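Local coordinates for C-glycoside 3-oxidase (PDB 7DVE), which is an FAD-dependent oxidase of the GMC family that oxidises the C3 hydroxyl of the sugar in C-glycosides such as isoorientin and mangiferin, reducing oxygen to hydrogen peroxide, at residues A38-G43 and S235-V240; V15-A20 and S119-M124; A274-Q279 and D391-P396. One frame throughout, in Å; residues are numbered along the deposited sequence.

Contact 1 (A38-G43 and S235-V240); sequences AMFEVG and SLVTRV. With FAD (flavin-adenine dinucleotide), chain C.
Val42 swings CG2 anti to its backbone N and Leu236 does the same with CG (chi1 170°), which lays the two side chains side by side, pointing the same way, with Val42 CG2 3.8 Å from Leu236 CB. Val42 CG1 and Leu236 CD1 lean on the adenine of FAD, Val42 CG1 coming within 3.5 Å of FAD N3A. At the end of strand 37-40, Phe40 touches Val237 CG2 through its CB, at 3.8 Å, while the edge of its ring faces Ser235 CB. A single backbone hydrogen bond ties the segments, Ser235 N to Glu41 O at 2.8 Å. Glu41, just beyond strand 37-40, bends at chi2 (71°) and carries its carboxylate to the adenosine ribose. There OE1 accepts from FAD O3B at 2.5 Å and OE2 from FAD O2B at 2.7 Å; the anti lone pair of OE2 also takes the N-H of Gly43. This is the classic ribose-binding acid at the end of the second strand of a Rossmann-type fold. Val237 N donates to FAD N1A at 3.1 Å, answered by a weak bond from N6A to Val237 O. Backbone thus reads the donor-acceptor edge of adenine, and the several donors around the buried Glu41 carboxylate would be expected to keep it ionised.

Contact 2 (V15-A20 and S119-M124); sequences VGSGPA and SNVGGM. With FAD (flavin-adenine dinucleotide), chain C.
Ser17 meets the flat peptide between Val121 and Gly122 at its N-H: Gly122 N donates to Ser17 OG at 2.9 Å, with an angle of 154° at the hydrogen, and gives a weak second bond to Ser17 O. The second flat group, the side-chain amide of Asn120, uses both N-H groups of ND2. One goes to Val121 O at 2.9 Å, close to the amide plane although ND2 stands above that carbonyl's plane, 73° out; the other goes to Gly123 O at 3.0 Å, slightly tilted from the amide plane. With His127 NE2 on OD1, the amide is held in its rotation. These bonds brace a type II turn from Asn120 to Gly123, which faces a glycine-rich loop whose sequence and contacts with FAD fit the Rossmann-type GxGxxG motif, Gly18 being the N-cap of helix 19-31. Gly18 CA makes a C-H...O contact with Gly122 O, and with no side chain on Gly18 the phosphate oxygen FAD O1P can settle 3.3 Å from that same CA. Ser17 OG, set between the backbone N and carbonyl carbon (chi1 81°), is also bonded to Glu41 OE1. In the pyrophosphate, Ala20 N makes a weak bond to FAD O1P on one phosphate, whereas Met124 N donates to FAD O2A on the other, at 3.1 Å.

Contact 3 (A274-Q279 and D391-P396); sequences ALRTPQ and DGYGMP. With FAD (flavin-adenine dinucleotide), chain C.
Gln279 and Asp391 reach tip to tip, joining the start of helix 276-283 to an Asx turn that lies within a type I turn, Asp391 to Gly394, just ahead of strand 396-401. The tight part of the contact is the Gln279 amide. Its chain runs extended from a CG anti to the backbone N (chi1 -170°), and NE2 spends both hydrogens on the loop. One goes to Pro396 O at 2.8 Å, nearly straight at 173°. The other goes to Asp391 OD2 at 3.1 Å; here the acceptor lies close to the amide plane but is itself met from above the carboxylate, the two planes standing 86° apart. Met395 lies slantwise across the amide, its CB 3.2 Å from Gln279 NE2, and Phe385 of strand 382-386 touches both Gln279 and Pro396. Asp391 is steadied in turn by its own loop: OD1 accepts from Tyr393 N at 2.8 Å and from Met395 N at 3.2 Å, the two donors coming from opposite faces of the carboxylate.

The solvent side is the bend of the turn, where Gly392 and Gly394 are exposed and make no contact with 274-279. Toward FAD the packing between the segments is also loose, with Arg276 NH1 4.4 Å from Tyr393 CE2 in an oblique approach. Arg276 is instead fixed by a salt bridge to Asp273 and by hydrogen bonds to Ser118 O and Ser119 OG, the latter hydroxyl also bonded to Tyr393 OH. Bent at chi3, the arginine lays one guanidinium face against the adenosine part of FAD, bringing NH2 to 3.3 Å from C2B.

Overall arrangement
From the N terminus, strand 12-15 leads into the glycine-rich loop at 15-20, helix 19-31 and then strand 37-40, so contacts 2 and 1 open in quick succession. Contact 2 closes first, when the chain returns at 119-124; contact 1 closes only at 235-240, on the edge strand of the three-stranded antiparallel sheet. Their loops therefore cross. Contact 3 follows in series, linking helix 276-283 to the 391-396 loop. Contacts 1 and 2 are joined by a backbone hydrogen bond from Gly16 N to Phe40 O, at the C-terminal ends of neighbouring strands of the parallel sheet. Tyr393 packs on Val42 and Leu236, connecting contacts 3 and 1, and the Ser119 hydroxyl ties contacts 2 and 3. All three gather around FAD.

Contact 1 (A38-G43 and S235-V240)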
# COMPACT_ATOMS: atom_id res chain seq x y z
N ALA A 38 3.45 -17.34 13.26
CA ALA A 38 4.58 -16.47 13.59
C ALA A 38 4.73 -15.43 12.49
O ALA A 38 4.71 -15.76 11.31
CB ALA A 38 5.87 -17.27 13.76
N MET A 39 4.88 -14.17 12.89
CA MET A 39 5.06 -13.07 11.95
C MET A 39 6.43 -12.46 12.20
O MET A 39 6.76 -12.15 13.35
CB MET A 39 3.96 -12.01 12.10
CG MET A 39 4.11 -10.81 11.18
SD MET A 39 2.83 -9.55 11.46
CE MET A 39 1.61 -10.01 10.23
N PHE A 40 7.22 -12.32 11.14
CA PHE A 40 8.58 -11.79 11.19
C PHE A 40 8.63 -10.50 10.39
O PHE A 40 8.21 -10.46 9.23
CB PHE A 40 9.58 -12.82 10.67
CG PHE A 40 9.45 -14.16 11.34
CD1 PHE A 40 10.01 -14.38 12.59
CD2 PHE A 40 8.74 -15.19 10.73
CE1 PHE A 40 9.87 -15.61 13.22
CE2 PHE A 40 8.60 -16.41 11.35
CZ PHE A 40 9.17 -16.62 12.60
N GLU A 41 9.13 -9.44 11.04
CA GLU A 41 9.24 -8.11 10.47
C GLU A 41 10.63 -7.57 10.78
O GLU A 41 11.04 -7.55 11.94
CB GLU A 41 8.17 -7.17 11.07
CG GLU A 41 8.53 -5.71 10.99
CD GLU A 41 8.47 -5.18 9.58
OE1 GLU A 41 7.43 -5.33 8.93
OE2 GLU A 41 9.48 -4.60 9.13
N VAL A 42 11.34 -7.10 9.74
CA VAL A 42 12.73 -6.70 9.92
C VAL A 42 12.86 -5.36 10.64
O VAL A 42 13.83 -5.13 11.38
CB VAL A 42 13.44 -6.69 8.55
CG1 VAL A 42 12.78 -5.70 7.59
CG2 VAL A 42 14.91 -6.37 8.72
N GLY A 43 11.89 -4.45 10.46
CA GLY A 43 11.92 -3.14 11.08
C GLY A 43 11.61 -3.19 12.56
O GLY A 43 11.17 -4.21 13.10
N SER A 235 13.41 -8.78 12.80
CA SER A 235 13.65 -10.17 12.43
C SER A 235 13.66 -10.25 10.91
O SER A 235 12.61 -10.15 10.28
CB SER A 235 12.58 -11.09 13.02
OG SER A 235 12.71 -11.13 14.43
N LEU A 236 14.85 -10.43 10.34
CA LEU A 236 15.00 -10.47 8.89
C LEU A 236 14.88 -11.90 8.38
O LEU A 236 15.58 -12.79 8.84
CB LEU A 236 16.35 -9.89 8.48
CG LEU A 236 16.74 -10.07 7.01
CD1 LEU A 236 15.84 -9.25 6.08
CD2 LEU A 236 18.20 -9.71 6.80
N VAL A 237 13.98 -12.10 7.43
CA VAL A 237 13.86 -13.38 6.74
C VAL A 237 14.79 -13.33 5.53
O VAL A 237 14.61 -12.49 4.63
CB VAL A 237 12.41 -13.66 6.32
CG1 VAL A 237 12.31 -14.96 5.51
CG2 VAL A 237 11.52 -13.76 7.56
N THR A 238 15.80 -14.20 5.52
CA THR A 238 16.76 -14.26 4.43
C THR A 238 16.45 -15.35 3.41
O THR A 238 16.96 -15.29 2.29
CB THR A 238 18.18 -14.47 4.97
OG1 THR A 238 18.19 -15.62 5.82
CG2 THR A 238 18.62 -13.28 5.78
N ARG A 239 15.60 -16.32 3.76
CA ARG A 239 15.36 -17.45 2.88
C ARG A 239 14.03 -18.10 3.21
O ARG A 239 13.67 -18.25 4.39
CB ARG A 239 16.49 -18.47 3.00
CG ARG A 239 16.72 -19.30 1.76
CD ARG A 239 17.78 -20.40 1.99
NE ARG A 239 18.82 -19.98 2.92
CZ ARG A 239 19.54 -20.80 3.68
NH1 ARG A 239 19.35 -22.11 3.66
NH2 ARG A 239 20.47 -20.29 4.49
N VAL A 240 13.30 -18.50 2.18
CA VAL A 240 12.19 -19.44 2.31
C VAL A 240 12.76 -20.85 2.17
O VAL A 240 13.30 -21.21 1.12
CB VAL A 240 11.10 -19.19 1.27
CG1 VAL A 240 10.00 -20.25 1.39
CG2 VAL A 240 10.53 -17.77 1.41
PA FAD C . 4.24 -2.83 3.27
O1A FAD C . 5.49 -2.30 2.69
O2A FAD C . 3.20 -1.87 3.72
O5B FAD C . 4.76 -3.76 4.48
C5B FAD C . 5.72 -4.78 4.20
C4B FAD C . 6.54 -5.07 5.43
O4B FAD C . 7.42 -6.17 5.06
C3B FAD C . 7.48 -3.88 5.76
O3B FAD C . 7.29 -3.53 7.14
C2B FAD C . 8.86 -4.51 5.54
O2B FAD C . 9.82 -4.03 6.48
C1B FAD C . 8.61 -5.98 5.83
N9A FAD C . 9.69 -6.84 5.24
C8A FAD C . 10.06 -6.72 3.95
N7A FAD C . 11.03 -7.61 3.71
C5A FAD C . 11.28 -8.28 4.84
C6A FAD C . 12.14 -9.27 5.11
N6A FAD C . 12.91 -9.67 4.10
N1A FAD C . 12.24 -9.83 6.33
C2A FAD C . 11.40 -9.35 7.34
N3A FAD C . 10.49 -8.32 7.03
C4A FAD C . 10.45 -7.80 5.78
N1 FAD C . -1.90 3.30 -0.26
C2 FAD C . -3.26 3.37 -0.53
O2 FAD C . -3.83 2.35 -0.90
N3 FAD C . -3.95 4.58 -0.37
C4 FAD C . -3.27 5.73 0.09
O4 FAD C . -3.89 6.78 0.25
C4X FAD C . -1.91 5.64 0.35
N5 FAD C . -1.18 6.71 0.75
C5X FAD C . 0.12 6.54 1.12
C6 FAD C . 0.86 7.61 1.67
C7 FAD C . 2.17 7.46 2.12
C7M FAD C . 2.95 8.65 2.73
C8 FAD C . 2.78 6.21 2.01
C8M FAD C . 4.23 6.02 2.49
C9 FAD C . 2.06 5.14 1.45
C9A FAD C . 0.74 5.30 1.00
N10 FAD C . 0.05 4.27 0.45
C10 FAD C . -1.25 4.42 0.17
C1' FAD C . 0.66 2.95 0.16
C2' FAD C . 0.42 1.87 1.22
O2' FAD C . 1.13 2.25 2.42
C3' FAD C . 0.88 0.47 0.69
O3' FAD C . 0.12 0.12 -0.47
C4' FAD C . 0.61 -0.63 1.72
O4' FAD C . 1.28 -0.33 2.93
C5' FAD C . 1.12 -2.00 1.19
O5' FAD C . 1.07 -2.99 2.24
P FAD C . 1.99 -4.32 2.27
O1P FAD C . 1.91 -5.03 3.57
O2P FAD C . 1.67 -5.04 1.02
O3P FAD C . 3.55 -3.86 2.25

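Contact 2 (V15-A20 and S119-M124)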
# COMPACT_ATOMS: atom_id res chain seq x y z
N VAL A 15 6.09 -13.32 6.64
CA VAL A 15 7.12 -12.30 6.60
C VAL A 15 6.47 -11.00 6.13
O VAL A 15 5.73 -10.98 5.14
CB VAL A 15 8.32 -12.75 5.73
CG1 VAL A 15 7.86 -13.31 4.43
CG2 VAL A 15 9.34 -11.61 5.48
N GLY A 16 6.64 -9.94 6.91
CA GLY A 16 5.98 -8.69 6.60
C GLY A 16 4.82 -8.36 7.51
O GLY A 16 3.97 -9.22 7.77
N SER A 17 4.75 -7.12 8.00
CA SER A 17 3.74 -6.78 9.00
C SER A 17 2.90 -5.58 8.58
O SER A 17 2.28 -4.94 9.43
CB SER A 17 4.40 -6.54 10.35
OG SER A 17 4.94 -5.23 10.40
N GLY A 18 2.86 -5.26 7.29
CA GLY A 18 1.92 -4.29 6.78
C GLY A 18 0.56 -4.94 6.58
O GLY A 18 0.34 -6.09 6.94
N PRO A 19 -0.39 -4.20 5.98
CA PRO A 19 -1.78 -4.70 5.90
C PRO A 19 -1.94 -6.05 5.23
O PRO A 19 -2.93 -6.74 5.50
CB PRO A 19 -2.49 -3.60 5.10
CG PRO A 19 -1.64 -2.36 5.29
CD PRO A 19 -0.23 -2.83 5.46
N ALA A 20 -1.01 -6.47 4.36
CA ALA A 20 -1.17 -7.77 3.69
C ALA A 20 -0.84 -8.93 4.63
O ALA A 20 -1.64 -9.87 4.80
CB ALA A 20 -0.29 -7.81 2.44
N SER A 119 10.50 0.17 6.71
CA SER A 119 10.94 -1.00 7.47
C SER A 119 10.56 -0.76 8.93
O SER A 119 11.30 -0.09 9.66
CB SER A 119 12.43 -1.23 7.32
OG SER A 119 12.72 -1.88 6.09
N ASN A 120 9.41 -1.31 9.34
CA ASN A 120 8.85 -1.07 10.67
C ASN A 120 7.62 -1.94 10.85
O ASN A 120 7.05 -2.45 9.88
CB ASN A 120 8.50 0.40 10.88
CG ASN A 120 7.50 0.91 9.85
OD1 ASN A 120 7.89 1.48 8.82
ND2 ASN A 120 6.20 0.69 10.11
N VAL A 121 7.22 -2.14 12.11
CA VAL A 121 5.96 -2.86 12.35
C VAL A 121 4.82 -1.97 11.87
O VAL A 121 4.77 -0.78 12.18
CB VAL A 121 5.84 -3.27 13.82
CG1 VAL A 121 4.45 -3.85 14.13
CG2 VAL A 121 6.92 -4.33 14.15
N GLY A 122 3.96 -2.53 11.02
CA GLY A 122 2.95 -1.75 10.32
C GLY A 122 3.26 -1.47 8.86
O GLY A 122 2.34 -1.09 8.11
N GLY A 123 4.52 -1.66 8.43
CA GLY A 123 4.96 -1.34 7.09
C GLY A 123 4.64 0.10 6.73
O GLY A 123 4.50 0.98 7.61
N MET A 124 4.47 0.35 5.43
CA MET A 124 4.14 1.68 4.94
C MET A 124 2.82 2.20 5.50
O MET A 124 2.60 3.42 5.56
CB MET A 124 4.10 1.65 3.42
CG MET A 124 5.33 2.24 2.82
SD MET A 124 5.50 2.11 1.03
CE MET A 124 3.87 2.41 0.53
PA FAD C . 4.24 -2.83 3.27
O1A FAD C . 5.49 -2.30 2.69
O2A FAD C . 3.20 -1.87 3.72
O5B FAD C . 4.76 -3.76 4.48
C5B FAD C . 5.72 -4.78 4.20
C4B FAD C . 6.54 -5.07 5.43
O4B FAD C . 7.42 -6.17 5.06
C3B FAD C . 7.48 -3.88 5.76
O3B FAD C . 7.29 -3.53 7.14
C2B FAD C . 8.86 -4.51 5.54
O2B FAD C . 9.82 -4.03 6.48
C1B FAD C . 8.61 -5.98 5.83
N9A FAD C . 9.69 -6.84 5.24
C8A FAD C . 10.06 -6.72 3.95
N7A FAD C . 11.03 -7.61 3.71
C5A FAD C . 11.28 -8.28 4.84
C6A FAD C . 12.14 -9.27 5.11
N6A FAD C . 12.91 -9.67 4.10
N1A FAD C . 12.24 -9.83 6.33
C2A FAD C . 11.40 -9.35 7.34
N3A FAD C . 10.49 -8.32 7.03
C4A FAD C . 10.45 -7.80 5.78
N1 FAD C . -1.90 3.30 -0.26
C2 FAD C . -3.26 3.37 -0.53
O2 FAD C . -3.83 2.35 -0.90
N3 FAD C . -3.95 4.58 -0.37
C4 FAD C . -3.27 5.73 0.09
O4 FAD C . -3.89 6.78 0.25
C4X FAD C . -1.91 5.64 0.35
N5 FAD C . -1.18 6.71 0.75
C5X FAD C . 0.12 6.54 1.12
C6 FAD C . 0.86 7.61 1.67
C7 FAD C . 2.17 7.46 2.12
C7M FAD C . 2.95 8.65 2.73
C8 FAD C . 2.78 6.21 2.01
C8M FAD C . 4.23 6.02 2.49
C9 FAD C . 2.06 5.14 1.45
C9A FAD C . 0.74 5.30 1.00
N10 FAD C . 0.05 4.27 0.45
C10 FAD C . -1.25 4.42 0.17
C1' FAD C . 0.66 2.95 0.16
C2' FAD C . 0.42 1.87 1.22
O2' FAD C . 1.13 2.25 2.42
C3' FAD C . 0.88 0.47 0.69
O3' FAD C . 0.12 0.12 -0.47
C4' FAD C . 0.61 -0.63 1.72
O4' FAD C . 1.28 -0.33 2.93
C5' FAD C . 1.12 -2.00 1.19
O5' FAD C . 1.07 -2.99 2.24
P FAD C . 1.99 -4.32 2.27
O1P FAD C . 1.91 -5.03 3.57
O2P FAD C . 1.67 -5.04 1.02
O3P FAD C . 3.55 -3.86 2.25

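Contact 3 (A274-Q279 and D391-P396)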
# COMPACT_ATOMS: atom_id res chain seq x y z
N ALA A 274 6.00 -5.09 -2.84
CA ALA A 274 6.12 -5.58 -4.21
C ALA A 274 7.55 -5.76 -4.71
O ALA A 274 7.74 -6.34 -5.79
CB ALA A 274 5.38 -4.65 -5.17
N LEU A 275 8.56 -5.25 -4.00
CA LEU A 275 9.92 -5.46 -4.49
C LEU A 275 10.74 -6.35 -3.58
O LEU A 275 11.59 -7.10 -4.09
CB LEU A 275 10.67 -4.14 -4.68
CG LEU A 275 9.87 -3.10 -5.47
CD1 LEU A 275 10.29 -1.73 -5.03
CD2 LEU A 275 10.02 -3.30 -6.98
N ARG A 276 10.50 -6.33 -2.27
CA ARG A 276 11.25 -7.19 -1.37
C ARG A 276 10.70 -8.61 -1.33
O ARG A 276 11.46 -9.54 -1.00
CB ARG A 276 11.31 -6.59 0.03
CG ARG A 276 12.24 -5.40 0.11
CD ARG A 276 12.39 -4.92 1.53
NE ARG A 276 11.28 -4.05 1.89
CZ ARG A 276 11.16 -3.40 3.04
NH1 ARG A 276 12.02 -3.57 4.03
NH2 ARG A 276 10.15 -2.54 3.20
N THR A 277 9.43 -8.81 -1.71
CA THR A 277 8.88 -10.15 -1.86
C THR A 277 9.54 -10.91 -3.01
O THR A 277 10.02 -12.04 -2.79
CB THR A 277 7.35 -10.07 -2.03
OG1 THR A 277 6.75 -9.57 -0.83
CG2 THR A 277 6.76 -11.43 -2.38
N PRO A 278 9.60 -10.37 -4.24
CA PRO A 278 10.44 -11.02 -5.27
C PRO A 278 11.89 -11.17 -4.84
O PRO A 278 12.51 -12.18 -5.17
CB PRO A 278 10.32 -10.10 -6.49
CG PRO A 278 9.14 -9.25 -6.24
CD PRO A 278 8.98 -9.13 -4.75
N GLN A 279 12.44 -10.18 -4.11
CA GLN A 279 13.80 -10.31 -3.58
C GLN A 279 13.97 -11.59 -2.77
O GLN A 279 14.90 -12.38 -3.01
CB GLN A 279 14.15 -9.09 -2.73
CG GLN A 279 15.61 -9.00 -2.33
CD GLN A 279 15.88 -7.81 -1.44
OE1 GLN A 279 15.08 -7.48 -0.55
NE2 GLN A 279 17.00 -7.14 -1.68
N ASP A 391 22.06 -5.42 -0.59
CA ASP A 391 21.59 -4.15 -0.06
C ASP A 391 22.01 -4.04 1.41
O ASP A 391 22.80 -4.85 1.91
CB ASP A 391 20.08 -4.01 -0.28
CG ASP A 391 19.25 -4.97 0.57
OD1 ASP A 391 19.79 -5.67 1.45
OD2 ASP A 391 18.01 -5.01 0.34
N GLY A 392 21.48 -3.04 2.12
CA GLY A 392 21.88 -2.81 3.50
C GLY A 392 21.49 -3.92 4.45
O GLY A 392 22.03 -3.98 5.56
N TYR A 393 20.56 -4.78 4.04
CA TYR A 393 20.16 -5.98 4.78
C TYR A 393 20.91 -7.24 4.34
O TYR A 393 20.69 -8.32 4.92
CB TYR A 393 18.65 -6.21 4.61
CG TYR A 393 17.78 -5.12 5.21
CD1 TYR A 393 17.58 -5.04 6.58
CD2 TYR A 393 17.15 -4.17 4.41
CE1 TYR A 393 16.79 -4.05 7.13
CE2 TYR A 393 16.35 -3.18 4.96
CZ TYR A 393 16.17 -3.14 6.32
OH TYR A 393 15.38 -2.17 6.90
N GLY A 394 21.79 -7.15 3.34
CA GLY A 394 22.48 -8.32 2.83
C GLY A 394 21.67 -9.21 1.92
O GLY A 394 22.06 -10.36 1.68
N MET A 395 20.63 -8.76 1.43
CA MET A 395 19.70 -9.32 0.47
C MET A 395 20.14 -8.92 -0.93
O MET A 395 20.76 -7.87 -1.10
CB MET A 395 18.28 -8.82 0.75
CG MET A 395 17.62 -9.41 1.99
SD MET A 395 17.85 -11.19 2.23
CE MET A 395 16.53 -11.85 1.23
N PRO A 396 19.85 -9.74 -1.94
CA PRO A 396 20.40 -9.47 -3.28
C PRO A 396 19.95 -8.11 -3.79
O PRO A 396 18.76 -7.77 -3.74
CB PRO A 396 19.86 -10.61 -4.14
CG PRO A 396 19.36 -11.64 -3.21
CD PRO A 396 19.31 -11.10 -1.81
PA FAD C . 4.24 -2.83 3.27
O1A FAD C . 5.49 -2.30 2.69
O2A FAD C . 3.20 -1.87 3.72
O5B FAD C . 4.76 -3.76 4.48
C5B FAD C . 5.72 -4.78 4.20
C4B FAD C . 6.54 -5.07 5.43
O4B FAD C . 7.42 -6.17 5.06
C3B FAD C . 7.48 -3.88 5.76
O3B FAD C . 7.29 -3.53 7.14
C2B FAD C . 8.86 -4.51 5.54
O2B FAD C . 9.82 -4.03 6.48
C1B FAD C . 8.61 -5.98 5.83
N9A FAD C . 9.69 -6.84 5.24
C8A FAD C . 10.06 -6.72 3.95
N7A FAD C . 11.03 -7.61 3.71
C5A FAD C . 11.28 -8.28 4.84
C6A FAD C . 12.14 -9.27 5.11
N6A FAD C . 12.91 -9.67 4.10
N1A FAD C . 12.24 -9.83 6.33
C2A FAD C . 11.40 -9.35 7.34
N3A FAD C . 10.49 -8.32 7.03
C4A FAD C . 10.45 -7.80 5.78
N1 FAD C . -1.90 3.30 -0.26
C2 FAD C . -3.26 3.37 -0.53
O2 FAD C . -3.83 2.35 -0.90
N3 FAD C . -3.95 4.58 -0.37
C4 FAD C . -3.27 5.73 0.09
O4 FAD C . -3.89 6.78 0.25
C4X FAD C . -1.91 5.64 0.35
N5 FAD C . -1.18 6.71 0.75
C5X FAD C . 0.12 6.54 1.12
C6 FAD C . 0.86 7.61 1.67
C7 FAD C . 2.17 7.46 2.12
C7M FAD C . 2.95 8.65 2.73
C8 FAD C . 2.78 6.21 2.01
C8M FAD C . 4.23 6.02 2.49
C9 FAD C . 2.06 5.14 1.45
C9A FAD C . 0.74 5.30 1.00
N10 FAD C . 0.05 4.27 0.45
C10 FAD C . -1.25 4.42 0.17
C1' FAD C . 0.66 2.95 0.16
C2' FAD C . 0.42 1.87 1.22
O2' FAD C . 1.13 2.25 2.42
C3' FAD C . 0.88 0.47 0.69
O3' FAD C . 0.12 0.12 -0.47
C4' FAD C . 0.61 -0.63 1.72
O4' FAD C . 1.28 -0.33 2.93
C5' FAD C . 1.12 -2.00 1.19
O5' FAD C . 1.07 -2.99 2.24
P FAD C . 1.99 -4.32 2.27
O1P FAD C . 1.91 -5.03 3.57
O2P FAD C . 1.67 -5.04 1.02
O3P FAD C . 3.55 -3.86 2.25